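Local coordinates for protein glia-derived nexin (Homo sapiens, PDB 4DY0) that inhibits the serine proteases thrombin, trypsin and urokinase, binds heparin, and promotes neurite extension by blocking thrombin, at residues W174-Q179 and L201-V206; V206-S211 and F222-Y227; S233-L238 and F361-P366; R269-L274 and P349-V354. All blocks are in the same frame, centred on the assembly; numbering follows the deposited sequence.

Overall arrangement
The four contacts lie on the same side of the chain's centre, among the strands known in serpins as sheets B and C. Contacts 1 and 2 share strand 195-213, the first where the loop 174-179 covers it, the second where it pairs antiparallel with strand 219-226; their centres are about 12 Å apart. Contact 3, about 9 Å from contact 2 between centres, joins strand 232-239 to strand 358-364. Contacts 1, 2 and 3 open in that order along the chain, and both segments of contact 4 fall between the two of contact 3. After the reactive loop the chain therefore joins sheet C first, as strand 351-353 (contact 4), and then sheet B, as strand 358-364 (contact 3).

Contact 1 (W174-Q179 and L201-V206); sequences WKSRFQ and LAQLSV
In the serpin breach region, the loop that leaves the top of sheet A lies across sheet C, and Phe178 and Ser176 of this loop meet Leu201 and Gln203 of strand 195-213. The Phe178 ring is sandwiched. Over the centre of one face sits Gln203 NE2, 3.3 Å above the plane, with amide and ring perpendicular; on the opposite face Leu201 CB makes a CH-pi contact, 3.7 Å from the ring centroid. A flat aromatic suits a slot lined by a methylene and an amide. The same amide also bonds Ser176. With the Gln203 chain extended beyond CG, NE2 donates to Ser176 O at 3.1 Å, nearly straight at 173°, while Ser176 OG donates to a lone pair of OE1 at 2.8 Å. A leucine at Gln203 would probably leave the Ser176 hydroxyl and carbonyl without these mates and the Phe178 face without its amide cover. Beyond the ring two waters replace direct pairing, one linking Gln179 O to Ala202 N and the other Gln179 N to Ala202 O. Nearby, Trp174 stacks on Tyr227. This tryptophan closes the Phe-Lys-Gly-X-Trp sequence that marks the breach of serpins.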
# COMPACT_ATOMS: atom_id res chain seq x y z
N TRP A 174 -5.12 -11.72 -14.72
CA TRP A 174 -4.56 -10.94 -15.81
C TRP A 174 -5.54 -10.85 -16.96
O TRP A 174 -6.26 -11.81 -17.25
CB TRP A 174 -3.25 -11.55 -16.32
CG TRP A 174 -2.13 -11.59 -15.31
CD1 TRP A 174 -1.50 -12.70 -14.83
CD2 TRP A 174 -1.52 -10.47 -14.67
NE1 TRP A 174 -0.53 -12.34 -13.92
CE2 TRP A 174 -0.52 -10.98 -13.81
CE3 TRP A 174 -1.71 -9.08 -14.74
CZ2 TRP A 174 0.28 -10.15 -13.02
CZ3 TRP A 174 -0.91 -8.26 -13.95
CH2 TRP A 174 0.07 -8.80 -13.11
N LYS A 175 -5.58 -9.70 -17.62
CA LYS A 175 -6.33 -9.59 -18.86
C LYS A 175 -5.74 -10.58 -19.85
O LYS A 175 -6.46 -11.27 -20.57
CB LYS A 175 -6.25 -8.17 -19.41
CG LYS A 175 -6.84 -8.02 -20.81
CD LYS A 175 -6.87 -6.56 -21.24
CE LYS A 175 -7.32 -6.42 -22.68
NZ LYS A 175 -7.32 -5.00 -23.11
N SER A 176 -4.41 -10.67 -19.87
CA SER A 176 -3.71 -11.64 -20.69
C SER A 176 -2.89 -12.59 -19.81
O SER A 176 -1.87 -12.21 -19.25
CB SER A 176 -2.80 -10.93 -21.69
OG SER A 176 -2.15 -11.88 -22.52
N ARG A 177 -3.36 -13.83 -19.71
CA ARG A 177 -2.76 -14.80 -18.80
C ARG A 177 -1.34 -15.17 -19.19
O ARG A 177 -0.94 -14.99 -20.34
CB ARG A 177 -3.61 -16.07 -18.75
CG ARG A 177 -3.50 -16.94 -20.00
CD ARG A 177 -4.50 -18.08 -19.96
NE ARG A 177 -4.53 -18.85 -21.20
CZ ARG A 177 -5.47 -19.74 -21.50
NH1 ARG A 177 -6.46 -19.98 -20.65
NH2 ARG A 177 -5.43 -20.39 -22.66
N PHE A 178 -0.59 -15.69 -18.22
CA PHE A 178 0.67 -16.36 -18.50
C PHE A 178 0.40 -17.86 -18.57
O PHE A 178 -0.51 -18.36 -17.92
CB PHE A 178 1.68 -16.09 -17.39
CG PHE A 178 2.15 -14.67 -17.31
CD1 PHE A 178 1.40 -13.73 -16.62
CD2 PHE A 178 3.34 -14.28 -17.90
CE1 PHE A 178 1.83 -12.42 -16.54
CE2 PHE A 178 3.77 -12.97 -17.82
CZ PHE A 178 3.02 -12.04 -17.14
N GLN A 179 1.20 -18.57 -19.36
CA GLN A 179 1.05 -20.01 -19.47
C GLN A 179 2.11 -20.75 -18.68
O GLN A 179 3.30 -20.49 -18.84
CB GLN A 179 1.05 -20.44 -20.94
CG GLN A 179 -0.24 -20.07 -21.65
CD GLN A 179 -0.27 -20.54 -23.09
OE1 GLN A 179 0.67 -20.31 -23.85
NE2 GLN A 179 -1.36 -21.20 -23.47
N LEU A 201 7.38 -15.97 -14.75
CA LEU A 201 6.35 -15.99 -15.78
C LEU A 201 6.92 -15.40 -17.06
O LEU A 201 7.75 -14.48 -17.01
CB LEU A 201 5.15 -15.16 -15.34
CG LEU A 201 4.68 -15.32 -13.89
CD1 LEU A 201 3.74 -14.20 -13.51
CD2 LEU A 201 4.04 -16.68 -13.67
N ALA A 202 6.49 -15.92 -18.20
CA ALA A 202 6.91 -15.39 -19.50
C ALA A 202 5.78 -15.46 -20.51
O ALA A 202 5.09 -16.47 -20.61
CB ALA A 202 8.12 -16.13 -20.01
N GLN A 203 5.61 -14.39 -21.27
CA GLN A 203 4.69 -14.40 -22.40
C GLN A 203 5.07 -13.32 -23.40
O GLN A 203 5.61 -12.27 -23.03
CB GLN A 203 3.26 -14.19 -21.92
CG GLN A 203 2.88 -12.74 -21.71
CD GLN A 203 1.42 -12.56 -21.37
OE1 GLN A 203 0.59 -12.29 -22.24
NE2 GLN A 203 1.09 -12.74 -20.09
N LEU A 204 4.80 -13.59 -24.67
CA LEU A 204 5.00 -12.62 -25.72
C LEU A 204 3.63 -12.07 -26.08
O LEU A 204 2.75 -12.81 -26.49
CB LEU A 204 5.63 -13.29 -26.94
CG LEU A 204 6.45 -12.44 -27.90
CD1 LEU A 204 6.69 -13.19 -29.21
CD2 LEU A 204 5.78 -11.10 -28.17
N SER A 205 3.45 -10.76 -25.90
CA SER A 205 2.14 -10.16 -26.08
C SER A 205 2.27 -8.64 -26.17
O SER A 205 3.36 -8.10 -26.04
CB SER A 205 1.23 -10.56 -24.92
OG SER A 205 -0.07 -10.01 -25.07
N VAL A 206 1.15 -7.96 -26.40
CA VAL A 206 1.15 -6.51 -26.50
C VAL A 206 0.89 -5.87 -25.14
O VAL A 206 -0.11 -6.17 -24.48
CB VAL A 206 0.10 -6.00 -27.53
CG1 VAL A 206 0.16 -4.48 -27.66
CG2 VAL A 206 0.30 -6.65 -28.89
O HOH W 1 4.59 -18.15 -17.83
O HOH W 2 2.78 -17.72 -21.55

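Contact 2 (V206-S211 and F222-Y227); sequences VFRCGS and FIELPY
Water 3 is gripped from both strands, accepting from Arg208 N at 2.7 Å and donating to Glu224 O at 2.6 Å, so it bridges the hairpin where the backbones part. Next to it Glu224 N gives a straight bond to Arg208 O. Further along, Gly210 and Phe222 form an antiparallel hydrogen-bonded pair, each N-H reaching the other's carbonyl.

On the face of Arg208 and Glu224 the two side chains lie side by side, pointing the same way. Arg208 NE meets Glu224 OE1 at 2.9 Å in a salt bridge near the guanidinium plane. The bend at chi3 (54°) sets NE for this bond, and the extended glutamate brings its acid out to meet it. Phe222 CG lies between the backbone N and the carbonyl carbon (chi1 47°), which brings it over Gly210, whose CA stands 4.1 Å from the Phe222 ring centroid in a CH-pi contact. Glycine suits this place, because a beta carbon there would come within 2.9 Å of Phe222 CE1. An alanine at Phe222 would probably uncover Gly210 and open a gap where the ring had been. On the other face Ile223 CD1 presses on Phe207 CB at 3.6 Å, and Ile223 CG1 lies against Cys209 CB, an apolar pairing.

The hairpin is flanked by strand 266-284, bonded to Phe207 and Cys209, and by strand 232-239, bonded to Ile223 and Leu225, while Trp261 of helix 255-262 stacks on Phe222.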
# COMPACT_ATOMS: atom_id res chain seq x y z
N VAL A 206 1.15 -7.96 -26.40
CA VAL A 206 1.15 -6.51 -26.50
C VAL A 206 0.89 -5.87 -25.14
O VAL A 206 -0.11 -6.17 -24.48
CB VAL A 206 0.10 -6.00 -27.53
CG1 VAL A 206 0.16 -4.48 -27.66
CG2 VAL A 206 0.30 -6.65 -28.89
N PHE A 207 1.79 -5.01 -24.71
CA PHE A 207 1.65 -4.29 -23.45
C PHE A 207 2.08 -2.85 -23.64
O PHE A 207 2.98 -2.56 -24.43
CB PHE A 207 2.52 -4.92 -22.36
CG PHE A 207 2.04 -6.27 -21.90
CD1 PHE A 207 0.94 -6.38 -21.07
CD2 PHE A 207 2.70 -7.42 -22.28
CE1 PHE A 207 0.49 -7.62 -20.64
CE2 PHE A 207 2.27 -8.66 -21.86
CZ PHE A 207 1.17 -8.76 -21.03
N ARG A 208 1.44 -1.94 -22.91
CA ARG A 208 1.88 -0.56 -22.88
C ARG A 208 3.18 -0.46 -22.10
O ARG A 208 3.28 -0.97 -20.98
CB ARG A 208 0.79 0.33 -22.27
CG ARG A 208 -0.34 0.65 -23.24
CD ARG A 208 -1.63 1.03 -22.51
NE ARG A 208 -1.43 2.11 -21.55
CZ ARG A 208 -1.47 3.40 -21.86
NH1 ARG A 208 -1.28 4.32 -20.92
NH2 ARG A 208 -1.71 3.78 -23.12
N CYS A 209 4.19 0.16 -22.69
CA CYS A 209 5.44 0.35 -21.98
C CYS A 209 6.25 1.49 -22.55
O CYS A 209 5.91 2.05 -23.59
CB CYS A 209 6.27 -0.94 -21.96
SG CYS A 209 6.49 -1.70 -23.57
N GLY A 210 7.27 1.83 -21.80
CA GLY A 210 8.17 2.95 -21.98
C GLY A 210 9.46 3.07 -21.20
O GLY A 210 9.81 2.25 -20.46
N SER A 211 10.16 4.16 -21.46
CA SER A 211 11.31 4.65 -20.72
C SER A 211 11.38 6.13 -20.57
O SER A 211 10.94 6.84 -21.38
CB SER A 211 12.59 4.22 -21.33
OG SER A 211 12.38 3.60 -22.51
N PHE A 222 9.60 1.00 -17.89
CA PHE A 222 8.37 0.70 -17.17
C PHE A 222 7.31 0.07 -18.07
O PHE A 222 7.26 0.32 -19.27
CB PHE A 222 7.81 1.94 -16.46
CG PHE A 222 7.78 3.16 -17.33
CD1 PHE A 222 6.65 3.47 -18.07
CD2 PHE A 222 8.88 4.00 -17.40
CE1 PHE A 222 6.62 4.60 -18.87
CE2 PHE A 222 8.86 5.13 -18.19
CZ PHE A 222 7.73 5.43 -18.93
N ILE A 223 6.45 -0.74 -17.46
CA ILE A 223 5.44 -1.46 -18.21
C ILE A 223 4.12 -1.52 -17.44
O ILE A 223 4.11 -1.55 -16.21
CB ILE A 223 5.92 -2.88 -18.57
CG1 ILE A 223 4.89 -3.58 -19.46
CG2 ILE A 223 6.20 -3.68 -17.31
CD1 ILE A 223 5.45 -4.79 -20.19
N GLU A 224 3.02 -1.55 -18.18
CA GLU A 224 1.70 -1.72 -17.58
C GLU A 224 1.11 -3.10 -17.92
O GLU A 224 1.02 -3.48 -19.08
CB GLU A 224 0.75 -0.62 -18.04
CG GLU A 224 -0.61 -0.67 -17.35
CD GLU A 224 -1.59 0.35 -17.90
OE1 GLU A 224 -1.64 0.51 -19.14
OE2 GLU A 224 -2.30 0.98 -17.10
N LEU A 225 0.72 -3.83 -16.89
CA LEU A 225 0.08 -5.12 -17.07
C LEU A 225 -1.33 -5.04 -16.50
O LEU A 225 -1.51 -5.07 -15.29
CB LEU A 225 0.85 -6.21 -16.34
CG LEU A 225 2.29 -6.50 -16.76
CD1 LEU A 225 3.12 -5.24 -16.75
CD2 LEU A 225 2.87 -7.52 -15.81
N PRO A 226 -2.33 -4.92 -17.38
CA PRO A 226 -3.71 -4.78 -16.92
C PRO A 226 -4.32 -6.08 -16.40
O PRO A 226 -3.97 -7.17 -16.88
CB PRO A 226 -4.45 -4.31 -18.18
CG PRO A 226 -3.63 -4.84 -19.31
CD PRO A 226 -2.21 -4.82 -18.85
N TYR A 227 -5.21 -5.96 -15.42
CA TYR A 227 -6.00 -7.09 -14.96
C TYR A 227 -7.32 -7.15 -15.73
O TYR A 227 -7.76 -6.15 -16.30
CB TYR A 227 -6.24 -7.02 -13.45
CG TYR A 227 -4.99 -7.21 -12.63
CD1 TYR A 227 -4.56 -8.48 -12.26
CD2 TYR A 227 -4.21 -6.12 -12.23
CE1 TYR A 227 -3.40 -8.66 -11.51
CE2 TYR A 227 -3.05 -6.29 -11.48
CZ TYR A 227 -2.66 -7.56 -11.12
OH TYR A 227 -1.51 -7.74 -10.39
O HOH W 3 -0.41 -2.75 -21.10

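Contact 3 (S233-L238 and F361-P366)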
# COMPACT_ATOMS: atom_id res chain seq x y z
N SER A 233 -4.54 -2.18 -12.71
CA SER A 233 -3.37 -2.63 -13.45
C SER A 233 -2.11 -2.55 -12.60
O SER A 233 -2.03 -1.76 -11.66
CB SER A 233 -3.19 -1.81 -14.74
OG SER A 233 -3.12 -0.43 -14.45
N MET A 234 -1.15 -3.40 -12.92
CA MET A 234 0.14 -3.34 -12.27
C MET A 234 1.10 -2.51 -13.12
O MET A 234 1.09 -2.60 -14.35
CB MET A 234 0.71 -4.74 -12.08
CG MET A 234 2.12 -4.74 -11.49
SD MET A 234 2.79 -6.39 -11.21
CE MET A 234 1.85 -6.89 -9.77
N LEU A 235 1.90 -1.68 -12.46
CA LEU A 235 2.95 -0.93 -13.12
C LEU A 235 4.28 -1.39 -12.56
O LEU A 235 4.42 -1.59 -11.35
CB LEU A 235 2.77 0.57 -12.91
CG LEU A 235 1.76 1.29 -13.81
CD1 LEU A 235 0.50 0.47 -14.01
CD2 LEU A 235 1.42 2.65 -13.24
N ILE A 236 5.26 -1.58 -13.44
CA ILE A 236 6.58 -2.05 -13.02
C ILE A 236 7.67 -1.19 -13.63
O ILE A 236 7.64 -0.87 -14.82
CB ILE A 236 6.82 -3.51 -13.43
CG1 ILE A 236 5.72 -4.41 -12.86
CG2 ILE A 236 8.20 -3.97 -12.96
CD1 ILE A 236 6.01 -5.88 -13.01
N ALA A 237 8.64 -0.81 -12.80
CA ALA A 237 9.78 -0.02 -13.27
C ALA A 237 11.07 -0.55 -12.67
O ALA A 237 11.13 -0.93 -11.50
CB ALA A 237 9.59 1.44 -12.92
N LEU A 238 12.11 -0.60 -13.50
CA LEU A 238 13.44 -0.94 -13.02
C LEU A 238 14.46 -0.30 -13.96
O LEU A 238 14.12 0.04 -15.09
CB LEU A 238 13.64 -2.46 -12.91
CG LEU A 238 14.03 -3.27 -14.15
CD1 LEU A 238 14.50 -4.65 -13.73
CD2 LEU A 238 12.88 -3.37 -15.15
N PHE A 361 3.70 -0.73 -8.83
CA PHE A 361 2.48 -0.11 -8.33
C PHE A 361 1.31 -1.01 -8.68
O PHE A 361 1.33 -1.71 -9.69
CB PHE A 361 2.22 1.23 -9.02
CG PHE A 361 3.18 2.32 -8.65
CD1 PHE A 361 4.20 2.68 -9.50
CD2 PHE A 361 3.02 3.01 -7.45
CE1 PHE A 361 5.08 3.69 -9.16
CE2 PHE A 361 3.89 4.02 -7.11
CZ PHE A 361 4.92 4.37 -7.97
N ILE A 362 0.27 -0.96 -7.85
CA ILE A 362 -1.03 -1.47 -8.23
C ILE A 362 -1.97 -0.27 -8.22
O ILE A 362 -2.16 0.36 -7.19
CB ILE A 362 -1.54 -2.55 -7.25
CG1 ILE A 362 -0.64 -3.78 -7.30
CG2 ILE A 362 -2.97 -2.96 -7.60
CD1 ILE A 362 -0.72 -4.52 -8.61
N ARG A 363 -2.54 0.04 -9.38
CA ARG A 363 -3.33 1.25 -9.53
C ARG A 363 -4.79 0.96 -9.87
O ARG A 363 -5.08 0.11 -10.71
CB ARG A 363 -2.71 2.13 -10.62
CG ARG A 363 -3.28 3.53 -10.73
CD ARG A 363 -2.40 4.38 -11.64
NE ARG A 363 -2.82 5.77 -11.68
CZ ARG A 363 -3.64 6.28 -12.59
NH1 ARG A 363 -3.98 7.56 -12.55
NH2 ARG A 363 -4.13 5.50 -13.55
N HIS A 364 -5.70 1.65 -9.20
CA HIS A 364 -7.10 1.64 -9.57
C HIS A 364 -7.31 2.85 -10.47
O HIS A 364 -7.39 3.99 -10.00
CB HIS A 364 -7.99 1.72 -8.33
CG HIS A 364 -9.45 1.57 -8.61
ND1 HIS A 364 -10.32 2.64 -8.62
CD2 HIS A 364 -10.20 0.48 -8.90
CE1 HIS A 364 -11.54 2.21 -8.90
NE2 HIS A 364 -11.50 0.90 -9.07
N ASN A 365 -7.40 2.60 -11.77
CA ASN A 365 -7.34 3.67 -12.77
C ASN A 365 -8.51 4.65 -12.78
O ASN A 365 -8.32 5.85 -13.02
CB ASN A 365 -7.08 3.06 -14.16
CG ASN A 365 -5.78 2.27 -14.20
OD1 ASN A 365 -4.71 2.80 -13.90
ND2 ASN A 365 -5.87 0.99 -14.55
N PRO A 366 -9.74 4.17 -12.53
CA PRO A 366 -10.87 5.09 -12.51
C PRO A 366 -10.70 6.20 -11.47
O PRO A 366 -10.99 7.36 -11.76
CB PRO A 366 -12.06 4.18 -12.14
CG PRO A 366 -11.64 2.82 -12.60
CD PRO A 366 -10.16 2.76 -12.36
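Leu235 and Phe361 mark the tightly packed end of this antiparallel pairing; the other end is polar, with Ser233 buried and the side chains of Arg363 and Asn365 leading toward solvent. At the packed end Leu235 N bonds Phe361 O, and Phe361 N bonds Leu235 O, both at 2.8 Å. Leu235 CB and Phe361 CB touch at 4.0 Å. Leu235 CB lies at the edge of the Phe361 ring, and Val370 and Met373 of strand 369-376 also pack against this side chain. On the reverse face Met234 and Ile362 form a non-hydrogen-bonded pair. Here the methionine, extended to SD and then bent at chi3 (-74°), brings CE to 3.7 Å from Ile362 CD1. A long flexible thioether and a branched isoleucine fill this buried layer well, and Tyr227 packs on both.

At the other end, Ser233 and Arg363 are joined by two backbone bonds, the straighter one from Arg363 N to Ser233 O. Beyond them the chain leaves the strand and Asn365 turns back: its ND2 donates to Ser233 OG at 3.1 Å, almost straight and in the amide plane. Arg363 NH2 reaches a lone pair of Asn365 OD1 at 2.8 Å, and the two bonds together hold the amide's rotation.

Ser233 OG also bonds Glu224 OE2, so this buried hydroxyl has two hydrogen-bond partners. The chemistry implies a chain of hydrogen bonds from Arg363 through Asn365 and Ser233 OG to Glu224 OE2, linking the strand end to a carboxylate whose other oxygen is paired with Arg208.

Contact 4 (R269-L274 and P349-V354)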
# COMPACT_ATOMS: atom_id res chain seq x y z
N ARG A 269 4.49 -4.92 -28.88
CA ARG A 269 4.73 -6.34 -28.73
C ARG A 269 6.01 -6.56 -27.94
O ARG A 269 7.07 -6.10 -28.34
CB ARG A 269 4.84 -6.97 -30.12
CG ARG A 269 4.92 -8.48 -30.16
CD ARG A 269 4.57 -8.99 -31.55
NE ARG A 269 5.35 -10.17 -31.92
CZ ARG A 269 6.52 -10.13 -32.56
NH1 ARG A 269 7.05 -8.97 -32.92
NH2 ARG A 269 7.15 -11.26 -32.86
N VAL A 270 5.90 -7.27 -26.81
CA VAL A 270 7.03 -7.43 -25.90
C VAL A 270 7.11 -8.82 -25.28
O VAL A 270 6.09 -9.41 -24.93
CB VAL A 270 6.95 -6.44 -24.73
CG1 VAL A 270 8.32 -6.25 -24.10
CG2 VAL A 270 6.39 -5.11 -25.18
N GLN A 271 8.33 -9.34 -25.16
CA GLN A 271 8.57 -10.54 -24.36
C GLN A 271 8.71 -10.15 -22.89
O GLN A 271 9.73 -9.58 -22.49
CB GLN A 271 9.83 -11.27 -24.83
CG GLN A 271 9.56 -12.50 -25.69
CD GLN A 271 9.04 -13.68 -24.88
OE1 GLN A 271 8.69 -14.72 -25.44
NE2 GLN A 271 9.00 -13.52 -23.56
N VAL A 272 7.69 -10.45 -22.10
CA VAL A 272 7.70 -10.11 -20.68
C VAL A 272 8.19 -11.29 -19.85
O VAL A 272 7.74 -12.42 -20.04
CB VAL A 272 6.30 -9.71 -20.18
CG1 VAL A 272 6.36 -9.34 -18.70
CG2 VAL A 272 5.76 -8.54 -21.00
N ILE A 273 9.11 -11.02 -18.94
CA ILE A 273 9.61 -12.05 -18.04
C ILE A 273 9.62 -11.50 -16.61
O ILE A 273 10.29 -10.50 -16.32
CB ILE A 273 10.98 -12.57 -18.49
CG1 ILE A 273 10.83 -13.28 -19.83
CG2 ILE A 273 11.59 -13.50 -17.45
CD1 ILE A 273 11.97 -14.20 -20.18
N LEU A 274 8.85 -12.14 -15.74
CA LEU A 274 8.44 -11.57 -14.47
C LEU A 274 8.48 -12.64 -13.39
O LEU A 274 7.98 -13.75 -13.60
CB LEU A 274 7.00 -11.07 -14.62
CG LEU A 274 6.41 -9.98 -13.72
CD1 LEU A 274 4.91 -10.12 -13.70
CD2 LEU A 274 6.96 -10.08 -12.31
N PRO A 349 11.34 -8.30 -31.39
CA PRO A 349 10.63 -7.65 -30.31
C PRO A 349 11.53 -7.34 -29.19
O PRO A 349 12.41 -8.07 -28.87
CB PRO A 349 9.66 -8.72 -29.87
CG PRO A 349 10.20 -9.88 -30.27
CD PRO A 349 10.92 -9.68 -31.51
N PRO A 350 11.28 -6.23 -28.58
CA PRO A 350 12.01 -5.83 -27.38
C PRO A 350 11.65 -6.72 -26.19
O PRO A 350 10.60 -7.36 -26.18
CB PRO A 350 11.55 -4.39 -27.13
CG PRO A 350 10.20 -4.31 -27.79
CD PRO A 350 10.28 -5.22 -28.98
N TRP A 351 12.53 -6.77 -25.19
CA TRP A 351 12.30 -7.58 -24.00
C TRP A 351 12.10 -6.71 -22.78
O TRP A 351 12.68 -5.63 -22.67
CB TRP A 351 13.48 -8.53 -23.78
CG TRP A 351 13.56 -9.62 -24.79
CD1 TRP A 351 13.71 -9.48 -26.14
CD2 TRP A 351 13.48 -11.03 -24.54
NE1 TRP A 351 13.74 -10.71 -26.74
CE2 TRP A 351 13.60 -11.68 -25.79
CE3 TRP A 351 13.33 -11.81 -23.39
CZ2 TRP A 351 13.56 -13.07 -25.91
CZ3 TRP A 351 13.30 -13.19 -23.51
CH2 TRP A 351 13.41 -13.80 -24.77
N PHE A 352 11.24 -7.18 -21.87
CA PHE A 352 11.11 -6.55 -20.56
C PHE A 352 11.32 -7.63 -19.50
O PHE A 352 10.38 -8.32 -19.10
CB PHE A 352 9.75 -5.89 -20.40
CG PHE A 352 9.68 -4.90 -19.27
CD1 PHE A 352 9.77 -3.54 -19.52
CD2 PHE A 352 9.54 -5.33 -17.96
CE1 PHE A 352 9.71 -2.62 -18.48
CE2 PHE A 352 9.49 -4.41 -16.92
CZ PHE A 352 9.57 -3.06 -17.18
N ILE A 353 12.57 -7.78 -19.07
CA ILE A 353 12.94 -8.85 -18.16
C ILE A 353 13.20 -8.32 -16.76
O ILE A 353 14.16 -7.59 -16.53
CB ILE A 353 14.19 -9.60 -18.65
CG1 ILE A 353 14.00 -10.06 -20.09
CG2 ILE A 353 14.50 -10.77 -17.72
CD1 ILE A 353 15.29 -10.44 -20.79
N VAL A 354 12.34 -8.71 -15.83
CA VAL A 354 12.45 -8.25 -14.46
C VAL A 354 13.37 -9.17 -13.66
O VAL A 354 12.91 -10.04 -12.93
CB VAL A 354 11.06 -8.21 -13.79
CG1 VAL A 354 11.18 -7.81 -12.34
CG2 VAL A 354 10.16 -7.24 -14.53
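Four backbone bonds stitch Gln271 and Ile273 to strand 351-353 and its flanks. Gln271 N donates to Pro350 O at 3.2 Å and Phe352 N to Gln271 O; Ile273 N reaches Phe352 O, and Val354 N closes the ladder on Ile273 O at 2.8 Å. Proline, with no N-H to donate, suits the start of this pairing, where Pro350 gives only its carbonyl. The strands run in the same direction, 13° apart.

This is the parallel pairing of sheet C in serpins, in which the strand that follows the reactive loop lies beside strand 266-284. The predicted reactive bond, Arg346-Ser347, is just upstream, and the side chain of Arg269 lies close to that of Arg346.

Among aromatic contacts, Gln271 CB sits over the centre of the Trp351 six-membered ring, a CH-pi contact of 3.8 Å to the centroid. The amide plane lies only 19° from the indole. At the ring edge Ile273 CD1 touches Trp351 CZ3 at 3.7 Å.

Aliphatic packing joins the beta-branched Ile273 and Ile353, side by side through their CG2 atoms, while Val270 CG1 and Phe352 CB, 4.0 Å apart, meet on the inner face. At the exposed end, Pro349 CB lies over one face of the Arg269 guanidinium.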